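PDB 4O5P: DUF2235 domain-containing protein from Pseudomonas aeruginosa, which probably hydrolyses membrane phospholipids of rival cells as the type VI secretion effector Tle1, with an alpha/beta-hydrolase-type catalytic domain. Local coordinates for residues A[11-16]-A[456-461]; A[61-66]-A[222-227]; A[159-164]-A[212-217]. One frame throughout, in Å; residues are numbered along the deposited sequence.

Contact 1 of 3, residues A[11-16]-A[456-461]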
loop_
_atom_site.group_PDB
_atom_site.type_symbol
_atom_site.label_atom_id
_atom_site.label_comp_id
_atom_site.label_asym_id
_atom_site.label_seq_id
_atom_site.Cartn_x
_atom_site.Cartn_y
_atom_site.Cartn_z
ATOM N N ALA A 11 -2.232 3.565 19.594
ATOM C CA ALA A 11 -3.658 3.285 19.436
ATOM C C ALA A 11 -4.421 3.578 20.727
ATOM O O ALA A 11 -3.910 3.330 21.814
ATOM C CB ALA A 11 -3.866 1.841 19.054
ATOM N N PRO A 12 -5.644 4.120 20.606
ATOM C CA PRO A 12 -6.458 4.295 21.808
ATOM C C PRO A 12 -6.932 2.941 22.312
ATOM O O PRO A 12 -6.901 1.964 21.558
ATOM C CB PRO A 12 -7.649 5.126 21.312
ATOM C CG PRO A 12 -7.742 4.828 19.841
ATOM C CD PRO A 12 -6.305 4.637 19.395
ATOM N N THR A 13 -7.348 2.881 23.572
ATOM C CA THR A 13 -7.885 1.651 24.148
ATOM C C THR A 13 -9.159 1.333 23.383
ATOM O O THR A 13 -9.801 2.242 22.856
ATOM C CB THR A 13 -8.194 1.851 25.641
ATOM O OG1 THR A 13 -8.561 0.602 26.230
ATOM C CG2 THR A 13 -9.332 2.861 25.824
ATOM N N HIS A 14 -9.514 0.059 23.269
ATOM C CA HIS A 14 -10.725 -0.282 22.531
ATOM C C HIS A 14 -11.878 -0.439 23.503
ATOM O O HIS A 14 -11.803 -1.283 24.395
ATOM C CB HIS A 14 -10.570 -1.577 21.748
ATOM C CG HIS A 14 -11.833 -2.005 21.071
ATOM N ND1 HIS A 14 -12.294 -1.408 19.918
ATOM C CD2 HIS A 14 -12.756 -2.939 21.407
ATOM C CE1 HIS A 14 -13.440 -1.965 19.564
ATOM N NE2 HIS A 14 -13.741 -2.899 20.450
ATOM N N PRO A 15 -12.948 0.359 23.327
ATOM C CA PRO A 15 -14.018 0.387 24.329
ATOM C C PRO A 15 -14.780 -0.922 24.342
ATOM O O PRO A 15 -15.073 -1.461 23.267
ATOM C CB PRO A 15 -14.925 1.513 23.843
ATOM C CG PRO A 15 -14.691 1.580 22.383
ATOM C CD PRO A 15 -13.232 1.258 22.194
ATOM N N VAL A 16 -15.081 -1.411 25.545
ATOM C CA VAL A 16 -15.804 -2.672 25.750
ATOM C C VAL A 16 -16.925 -2.916 24.731
ATOM O O VAL A 16 -16.865 -3.873 23.942
ATOM C CB VAL A 16 -16.346 -2.748 27.194
ATOM N N ARG A 456 -7.279 -8.653 24.671
ATOM C CA ARG A 456 -5.899 -8.867 24.242
ATOM C C ARG A 456 -5.286 -7.621 23.600
ATOM O O ARG A 456 -4.131 -7.214 23.887
ATOM C CB ARG A 456 -5.873 -10.062 23.273
ATOM C CG ARG A 456 -6.222 -11.401 23.975
ATOM C CD ARG A 456 -6.433 -12.530 22.973
ATOM N NE ARG A 456 -6.742 -13.805 23.618
ATOM C CZ ARG A 456 -6.700 -14.987 23.003
ATOM N NH1 ARG A 456 -6.360 -15.061 21.729
ATOM N NH2 ARG A 456 -7.009 -16.098 23.664
ATOM N N PHE A 457 -6.068 -7.001 22.724
ATOM C CA PHE A 457 -5.642 -5.748 22.140
ATOM C C PHE A 457 -5.339 -4.756 23.253
ATOM O O PHE A 457 -4.280 -4.148 23.286
ATOM C CB PHE A 457 -6.720 -5.175 21.212
ATOM C CG PHE A 457 -6.408 -3.796 20.739
ATOM C CD1 PHE A 457 -6.789 -2.685 21.488
ATOM C CD2 PHE A 457 -5.697 -3.605 19.566
ATOM C CE1 PHE A 457 -6.474 -1.408 21.063
ATOM C CE2 PHE A 457 -5.387 -2.329 19.126
ATOM C CZ PHE A 457 -5.777 -1.228 19.877
ATOM N N ASN A 458 -6.273 -4.575 24.173
ATOM C CA ASN A 458 -6.048 -3.629 25.256
ATOM C C ASN A 458 -4.833 -3.960 26.135
ATOM O O ASN A 458 -4.221 -3.064 26.699
ATOM C CB ASN A 458 -7.324 -3.453 26.079
ATOM C CG ASN A 458 -8.424 -2.743 25.294
ATOM O OD1 ASN A 458 -8.143 -1.923 24.418
ATOM N ND2 ASN A 458 -9.684 -3.063 25.604
ATOM N N ALA A 459 -4.459 -5.233 26.240
ATOM C CA ALA A 459 -3.233 -5.547 26.988
ATOM C C ALA A 459 -2.032 -4.978 26.236
ATOM O O ALA A 459 -1.124 -4.340 26.825
ATOM C CB ALA A 459 -3.089 -7.044 27.191
ATOM N N TRP A 460 -2.029 -5.200 24.923
ATOM C CA TRP A 460 -1.010 -4.556 24.111
ATOM C C TRP A 460 -1.038 -3.032 24.272
ATOM O O TRP A 460 -0.014 -2.396 24.517
ATOM C CB TRP A 460 -1.157 -4.930 22.638
ATOM C CG TRP A 460 -0.078 -4.305 21.829
ATOM C CD1 TRP A 460 1.175 -4.803 21.604
ATOM C CD2 TRP A 460 -0.122 -3.031 21.192
ATOM N NE1 TRP A 460 1.900 -3.930 20.834
ATOM C CE2 TRP A 460 1.123 -2.826 20.565
ATOM C CE3 TRP A 460 -1.110 -2.045 21.063
ATOM C CZ2 TRP A 460 1.420 -1.678 19.828
ATOM C CZ3 TRP A 460 -0.815 -0.890 20.347
ATOM C CH2 TRP A 460 0.438 -0.724 19.729
ATOM N N GLN A 461 -2.219 -2.440 24.146
ATOM C CA GLN A 461 -2.336 -0.995 24.154
ATOM C C GLN A 461 -1.793 -0.420 25.449
ATOM O O GLN A 461 -1.117 0.614 25.451
ATOM C CB GLN A 461 -3.791 -0.590 23.968
ATOM C CG GLN A 461 -3.983 0.879 23.639
ATOM C CD GLN A 461 -3.923 1.784 24.855
ATOM O OE1 GLN A 461 -4.231 1.368 25.976
ATOM N NE2 GLN A 461 -3.523 3.035 24.640
HETATM O O HOH W 1 -5.846 -0.330 27.006
#
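The N458 amide pairs with the backbone of H14 at both ends. H14 N gives a nearly straight bond to N458 OD1, 2.7 Å long with an N-H...O angle of 175°, and lands on a lone pair. N458 ND2 returns a bond to H14 O at 3.0 Å, again in the carbonyl plane. Both polar ends of one side chain are thus used on a single residue, which fixes the rotation of the amide. One turn further along the helix, Q461 NE2 donates to A11 O at 2.9 Å; the bond is more bent, and A11 O lies somewhat out of the amide plane of Q461. Q461 OE1 accepts from a water at 2.6 Å. The same water donates to N458 O and accepts from T13 OG1. Beside this polar row, A11 CB meets F457 CZ at 3.7 Å, at the ring edge. P12 O also lies at that edge, 3.4 Å from F457 CE1. The W460 indole points its NE1 to E476, and T13 O is taken by R19. A11 O, H14 N and H14 O are satisfied by helix amides, much as strand pairing would do for H14, beside the A11-F457 contact.

Contact 2 of 3, residues A[61-66]-A[222-227]; sequences CCKAIH and QKPHIL
C61 O takes the shortest polar bond here, from H225 N at 2.8 Å, with an N-H...O angle of 158°. P224 CA also approaches C61 O, at 3.1 Å, as a CA-H...O contact. The peptide bond before P224 is cis. Two further backbone bonds continue the ladder: K63 N donates to H225 O and L227 N donates to K63 O, each 3.2 Å long. K63 thus uses its N-H and its C=O on the two residues that flank I226, the usual pattern of parallel strands. The short strand segments are twisted by 39° against each other.

Side chains meet on both faces of the sheet. On the face of C62 and H225, C62 CB lies 3.8 Å from L227 CD1. On the other face K63 and I226 lie side by side and point the same way. K63 CG sits between the backbone N and the carbonyl carbon (chi1 64°), and the chain is extended beyond it. Its CE reaches I226 CD1 at 3.7 Å. The amine goes on to S108 O. I65 crosses I226 at a slant, with CD1 on the CG2 branch at 3.8 Å.

The pair belongs to the parallel core of the mixed sheet, which fits the alpha/beta-hydrolase clan of the catalytic domain. Strand 62-71 also pairs with strand 111-116. Helix 36-43 covers the face of C62 and L227 through F41. Helix 139-162 lies over K63, I65 and I226, through T160 and L157; helix 195-219 adds L214 and R217 over I226.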
loop_
_atom_site.group_PDB
_atom_site.type_symbol
_atom_site.label_atom_id
_atom_site.label_comp_id
_atom_site.label_asym_id
_atom_site.label_seq_id
_atom_site.Cartn_x
_atom_site.Cartn_y
_atom_site.Cartn_z
ATOM N N CYS A 61 -34.483 21.197 -2.997
ATOM C CA CYS A 61 -33.976 22.511 -3.395
ATOM C C CYS A 61 -32.493 22.508 -3.789
ATOM O O CYS A 61 -32.132 22.974 -4.871
ATOM C CB CYS A 61 -34.222 23.540 -2.295
ATOM S SG CYS A 61 -33.687 23.035 -0.657
ATOM N N CYS A 62 -31.636 21.998 -2.908
ATOM C CA CYS A 62 -30.206 21.915 -3.200
ATOM C C CYS A 62 -29.628 20.603 -2.682
ATOM O O CYS A 62 -30.279 19.909 -1.896
ATOM C CB CYS A 62 -29.476 23.096 -2.569
ATOM S SG CYS A 62 -30.299 23.744 -1.095
ATOM N N LYS A 63 -28.419 20.255 -3.136
ATOM C CA LYS A 63 -27.711 19.091 -2.596
ATOM C C LYS A 63 -26.202 19.189 -2.796
ATOM O O LYS A 63 -25.733 19.684 -3.819
ATOM C CB LYS A 63 -28.244 17.789 -3.208
ATOM C CG LYS A 63 -28.017 17.650 -4.708
ATOM C CD LYS A 63 -28.637 16.372 -5.272
ATOM C CE LYS A 63 -28.251 16.199 -6.741
ATOM N NZ LYS A 63 -29.071 15.192 -7.466
ATOM N N ALA A 64 -25.435 18.727 -1.812
ATOM C CA ALA A 64 -24.008 18.546 -2.033
ATOM C C ALA A 64 -23.815 17.172 -2.650
ATOM O O ALA A 64 -24.698 16.308 -2.553
ATOM C CB ALA A 64 -23.239 18.668 -0.743
ATOM N N ILE A 65 -22.685 16.971 -3.313
ATOM C CA ILE A 65 -22.359 15.645 -3.819
ATOM C C ILE A 65 -21.348 15.027 -2.864
ATOM O O ILE A 65 -20.274 15.593 -2.648
ATOM C CB ILE A 65 -21.798 15.707 -5.257
ATOM C CG1 ILE A 65 -22.747 16.525 -6.132
ATOM C CG2 ILE A 65 -21.604 14.296 -5.836
ATOM C CD1 ILE A 65 -22.308 16.645 -7.549
ATOM N N HIS A 66 -21.707 13.894 -2.268
ATOM C CA HIS A 66 -20.843 13.261 -1.275
ATOM C C HIS A 66 -20.287 11.991 -1.894
ATOM O O HIS A 66 -21.048 11.139 -2.364
ATOM C CB HIS A 66 -21.617 12.943 0.014
ATOM C CG HIS A 66 -22.058 14.154 0.786
ATOM N ND1 HIS A 66 -21.277 14.746 1.761
ATOM C CD2 HIS A 66 -23.214 14.861 0.751
ATOM C CE1 HIS A 66 -21.927 15.771 2.282
ATOM N NE2 HIS A 66 -23.108 15.858 1.693
ATOM N N GLN A 222 -32.737 26.090 -12.373
ATOM C CA GLN A 222 -33.169 24.702 -12.286
ATOM C C GLN A 222 -32.802 24.136 -10.919
ATOM O O GLN A 222 -31.739 24.443 -10.383
ATOM C CB GLN A 222 -32.548 23.871 -13.418
ATOM C CG GLN A 222 -33.114 24.226 -14.781
ATOM C CD GLN A 222 -32.545 23.397 -15.916
ATOM O OE1 GLN A 222 -32.663 22.169 -15.929
ATOM N NE2 GLN A 222 -31.935 24.067 -16.886
ATOM N N LYS A 223 -33.691 23.334 -10.346
ATOM C CA LYS A 223 -33.403 22.688 -9.067
ATOM C C LYS A 223 -33.206 21.190 -9.286
ATOM O O LYS A 223 -33.818 20.612 -10.179
ATOM C CB LYS A 223 -34.523 22.978 -8.063
ATOM C CG LYS A 223 -34.684 24.477 -7.727
ATOM C CD LYS A 223 -35.853 24.740 -6.758
ATOM C CE LYS A 223 -37.227 24.502 -7.395
ATOM N NZ LYS A 223 -37.848 25.736 -7.988
ATOM N N PRO A 224 -32.339 20.546 -8.483
ATOM C CA PRO A 224 -31.618 21.047 -7.305
ATOM C C PRO A 224 -30.393 21.900 -7.652
ATOM O O PRO A 224 -29.723 21.617 -8.651
ATOM C CB PRO A 224 -31.159 19.753 -6.599
ATOM C CG PRO A 224 -31.736 18.590 -7.429
ATOM C CD PRO A 224 -31.980 19.151 -8.782
ATOM N N HIS A 225 -30.108 22.924 -6.844
ATOM C CA HIS A 225 -28.856 23.668 -6.983
ATOM C C HIS A 225 -27.688 22.812 -6.475
ATOM O O HIS A 225 -27.635 22.488 -5.292
ATOM C CB HIS A 225 -28.889 24.980 -6.188
ATOM C CG HIS A 225 -29.708 26.063 -6.820
ATOM N ND1 HIS A 225 -30.866 25.814 -7.525
ATOM C CD2 HIS A 225 -29.549 27.408 -6.826
ATOM C CE1 HIS A 225 -31.382 26.958 -7.945
ATOM N NE2 HIS A 225 -30.602 27.940 -7.532
ATOM N N ILE A 226 -26.758 22.463 -7.366
ATOM C CA ILE A 226 -25.581 21.685 -6.986
ATOM C C ILE A 226 -24.564 22.561 -6.272
ATOM O O ILE A 226 -24.064 23.527 -6.844
ATOM C CB ILE A 226 -24.933 21.004 -8.208
ATOM C CG1 ILE A 226 -25.971 20.188 -8.971
ATOM C CG2 ILE A 226 -23.786 20.112 -7.777
ATOM C CD1 ILE A 226 -26.764 19.248 -8.096
ATOM N N LEU A 227 -24.241 22.206 -5.029
ATOM C CA LEU A 227 -23.512 23.108 -4.148
ATOM C C LEU A 227 -22.015 22.861 -4.034
ATOM O O LEU A 227 -21.223 23.809 -4.066
ATOM C CB LEU A 227 -24.116 23.063 -2.749
ATOM C CG LEU A 227 -25.491 23.701 -2.608
ATOM C CD1 LEU A 227 -25.986 23.561 -1.189
ATOM C CD2 LEU A 227 -25.414 25.164 -3.014
#

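Contact 3 of 3, residues A[159-164]-A[212-217]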
loop_
_atom_site.group_PDB
_atom_site.type_symbol
_atom_site.label_atom_id
_atom_site.label_comp_id
_atom_site.label_asym_id
_atom_site.label_seq_id
_atom_site.Cartn_x
_atom_site.Cartn_y
_atom_site.Cartn_z
ATOM N N TYR A 159 -23.229 12.019 -13.692
ATOM C CA TYR A 159 -24.504 11.390 -13.363
ATOM C C TYR A 159 -25.403 12.377 -12.658
ATOM O O TYR A 159 -26.618 12.385 -12.880
ATOM C CB TYR A 159 -24.328 10.156 -12.478
ATOM C CG TYR A 159 -25.622 9.385 -12.257
ATOM C CD1 TYR A 159 -26.495 9.718 -11.223
ATOM C CD2 TYR A 159 -25.967 8.329 -13.088
ATOM C CE1 TYR A 159 -27.673 9.016 -11.031
ATOM C CE2 TYR A 159 -27.131 7.626 -12.906
ATOM C CZ TYR A 159 -27.980 7.972 -11.877
ATOM O OH TYR A 159 -29.142 7.265 -11.697
ATOM N N THR A 160 -24.812 13.194 -11.794
ATOM C CA THR A 160 -25.597 14.172 -11.060
ATOM C C THR A 160 -26.368 15.070 -12.026
ATOM O O THR A 160 -27.564 15.292 -11.848
ATOM C CB THR A 160 -24.728 15.010 -10.122
ATOM O OG1 THR A 160 -24.108 14.148 -9.152
ATOM C CG2 THR A 160 -25.576 16.026 -9.392
ATOM N N LEU A 161 -25.694 15.539 -13.072
ATOM C CA LEU A 161 -26.289 16.504 -14.003
ATOM C C LEU A 161 -27.082 15.870 -15.146
ATOM O O LEU A 161 -28.170 16.339 -15.483
ATOM C CB LEU A 161 -25.201 17.422 -14.571
ATOM C CG LEU A 161 -24.447 18.233 -13.513
ATOM C CD1 LEU A 161 -23.218 18.939 -14.083
ATOM C CD2 LEU A 161 -25.372 19.241 -12.871
ATOM N N LEU A 162 -26.554 14.801 -15.733
ATOM C CA LEU A 162 -27.122 14.254 -16.963
ATOM C C LEU A 162 -27.819 12.896 -16.833
ATOM O O LEU A 162 -28.330 12.371 -17.827
ATOM C CB LEU A 162 -26.034 14.162 -18.031
ATOM C CG LEU A 162 -25.662 15.488 -18.686
ATOM C CD1 LEU A 162 -24.151 15.593 -18.879
ATOM C CD2 LEU A 162 -26.391 15.615 -20.018
ATOM N N LYS A 163 -27.819 12.325 -15.631
ATOM C CA LYS A 163 -28.495 11.047 -15.375
ATOM C C LYS A 163 -27.981 9.869 -16.218
ATOM O O LYS A 163 -28.711 8.908 -16.484
ATOM C CB LYS A 163 -30.011 11.192 -15.526
ATOM C CG LYS A 163 -30.597 12.324 -14.696
ATOM C CD LYS A 163 -30.162 12.253 -13.230
ATOM C CE LYS A 163 -30.695 13.450 -12.447
ATOM N NZ LYS A 163 -30.245 13.460 -11.017
ATOM N N SER A 164 -26.724 9.947 -16.631
ATOM C CA SER A 164 -26.042 8.807 -17.231
ATOM C C SER A 164 -24.660 8.728 -16.601
ATOM O O SER A 164 -24.206 9.678 -15.961
ATOM C CB SER A 164 -25.931 8.968 -18.745
ATOM O OG SER A 164 -25.321 10.203 -19.076
ATOM N N GLU A 212 -20.173 24.112 -17.831
ATOM C CA GLU A 212 -21.154 24.729 -18.732
ATOM C C GLU A 212 -22.560 24.338 -18.315
ATOM O O GLU A 212 -23.444 25.192 -18.256
ATOM C CB GLU A 212 -20.942 24.242 -20.178
ATOM C CG GLU A 212 -20.986 25.320 -21.275
ATOM C CD GLU A 212 -21.981 26.439 -21.010
ATOM O OE1 GLU A 212 -23.167 26.310 -21.393
ATOM O OE2 GLU A 212 -21.568 27.462 -20.432
ATOM N N LYS A 213 -22.772 23.044 -18.055
ATOM C CA LYS A 213 -24.072 22.583 -17.565
ATOM C C LYS A 213 -24.468 23.254 -16.251
ATOM O O LYS A 213 -25.632 23.647 -16.067
ATOM C CB LYS A 213 -24.091 21.072 -17.397
ATOM C CG LYS A 213 -23.693 20.289 -18.642
ATOM C CD LYS A 213 -24.780 20.299 -19.722
ATOM C CE LYS A 213 -24.679 19.046 -20.632
ATOM N NZ LYS A 213 -25.695 19.065 -21.738
ATOM N N LEU A 214 -23.504 23.393 -15.342
ATOM C CA LEU A 214 -23.773 23.998 -14.042
ATOM C C LEU A 214 -24.129 25.467 -14.242
ATOM O O LEU A 214 -25.019 25.989 -13.576
ATOM C CB LEU A 214 -22.574 23.837 -13.104
ATOM C CG LEU A 214 -22.469 22.433 -12.512
ATOM C CD1 LEU A 214 -21.090 22.171 -11.898
ATOM C CD2 LEU A 214 -23.576 22.203 -11.488
ATOM N N ARG A 215 -23.445 26.118 -15.177
ATOM C CA ARG A 215 -23.814 27.463 -15.562
ATOM C C ARG A 215 -25.270 27.532 -16.048
ATOM O O ARG A 215 -26.031 28.379 -15.595
ATOM C CB ARG A 215 -22.872 27.972 -16.644
ATOM C CG ARG A 215 -23.181 29.384 -17.100
ATOM C CD ARG A 215 -22.282 29.787 -18.260
ATOM N NE ARG A 215 -21.583 31.034 -17.970
ATOM C CZ ARG A 215 -20.269 31.207 -18.095
ATOM N NH1 ARG A 215 -19.497 30.209 -18.520
ATOM N NH2 ARG A 215 -19.725 32.382 -17.802
ATOM N N GLN A 216 -25.658 26.637 -16.949
ATOM C CA GLN A 216 -27.016 26.666 -17.492
ATOM C C GLN A 216 -28.050 26.548 -16.373
ATOM O O GLN A 216 -29.046 27.295 -16.336
ATOM C CB GLN A 216 -27.221 25.530 -18.500
ATOM C CG GLN A 216 -26.516 25.710 -19.841
ATOM C CD GLN A 216 -26.567 24.445 -20.684
ATOM O OE1 GLN A 216 -27.517 23.665 -20.591
ATOM N NE2 GLN A 216 -25.535 24.223 -21.486
ATOM N N ARG A 217 -27.800 25.617 -15.456
ATOM C CA ARG A 217 -28.752 25.304 -14.397
ATOM C C ARG A 217 -28.873 26.447 -13.438
ATOM O O ARG A 217 -29.959 26.710 -12.920
ATOM C CB ARG A 217 -28.310 24.051 -13.626
ATOM C CG ARG A 217 -28.210 22.818 -14.482
ATOM C CD ARG A 217 -27.766 21.632 -13.657
ATOM N NE ARG A 217 -28.852 21.054 -12.872
ATOM C CZ ARG A 217 -28.989 21.224 -11.565
ATOM N NH1 ARG A 217 -28.098 21.949 -10.901
ATOM N NH2 ARG A 217 -29.998 20.661 -10.915
#
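L161 CG stands anti to its carbonyl carbon (chi1 -60°), and chi2 of 170° sets CD1 anti to CA; both methyls meet helix 195-219. R217 CG takes the same position on its own residue; chi2 of 180° carries CD out to L161, and the chain then bends at chi3. L161 lies against three residues of the other helix. Its CD2 branch touches R217 CD at 3.5 Å and L214 CD2 at 3.7 Å. Its CD1 branch reaches K213 CB at 4.0 Å. L161 and L214 cross at about a right angle, whereas L161 meets K213 and R217 at a slant. L162 adds a second, looser touch: both its methyls face K213 CE, each 3.9 Å away, the two side chains crossing at about a right angle. The contact is apolar throughout, built from leucine methyls and the aliphatic parts of a lysine and an arginine. The charged end of R217 is used elsewhere, with NH2 bonded to P224 O.

The meeting point is the C-terminal end of helix 139-162. Its last turn includes a bond from K163 N to Y159 O, and K163 then leaves the helix with positive phi. Both helices rest on the same face of the sheet, the one carrying K63 and I226. I226 of strand 225-236 lies under T160, L161, L214 and R217, and K63 and I65 of strand 62-71 lie against T160. Y159 packs instead on helix 104-108 and on F112 of strand 111-116.

In the fold
From the N terminus, the chain leaves strand 7-10 and enters loop 11-16, whose partner on helix 451-463 comes 440 residues later. Contact 1 closes this longest loop and ties the N-terminal end to the Tle1-like C-terminal family region. Inside it, contact 2 joins strand 62-71 to strand 225-236. Contact 3 is nested in turn within contact 2, bringing helix 139-162 to helix 195-219. No loops cross. Contacts 2 and 3 touch, with centres 11 Å apart; helix 195-219 runs on into strand 225-236, and Q222 N probably bonds to R217 O. Contact 1 lies apart, its centre 42 Å from that of contact 2.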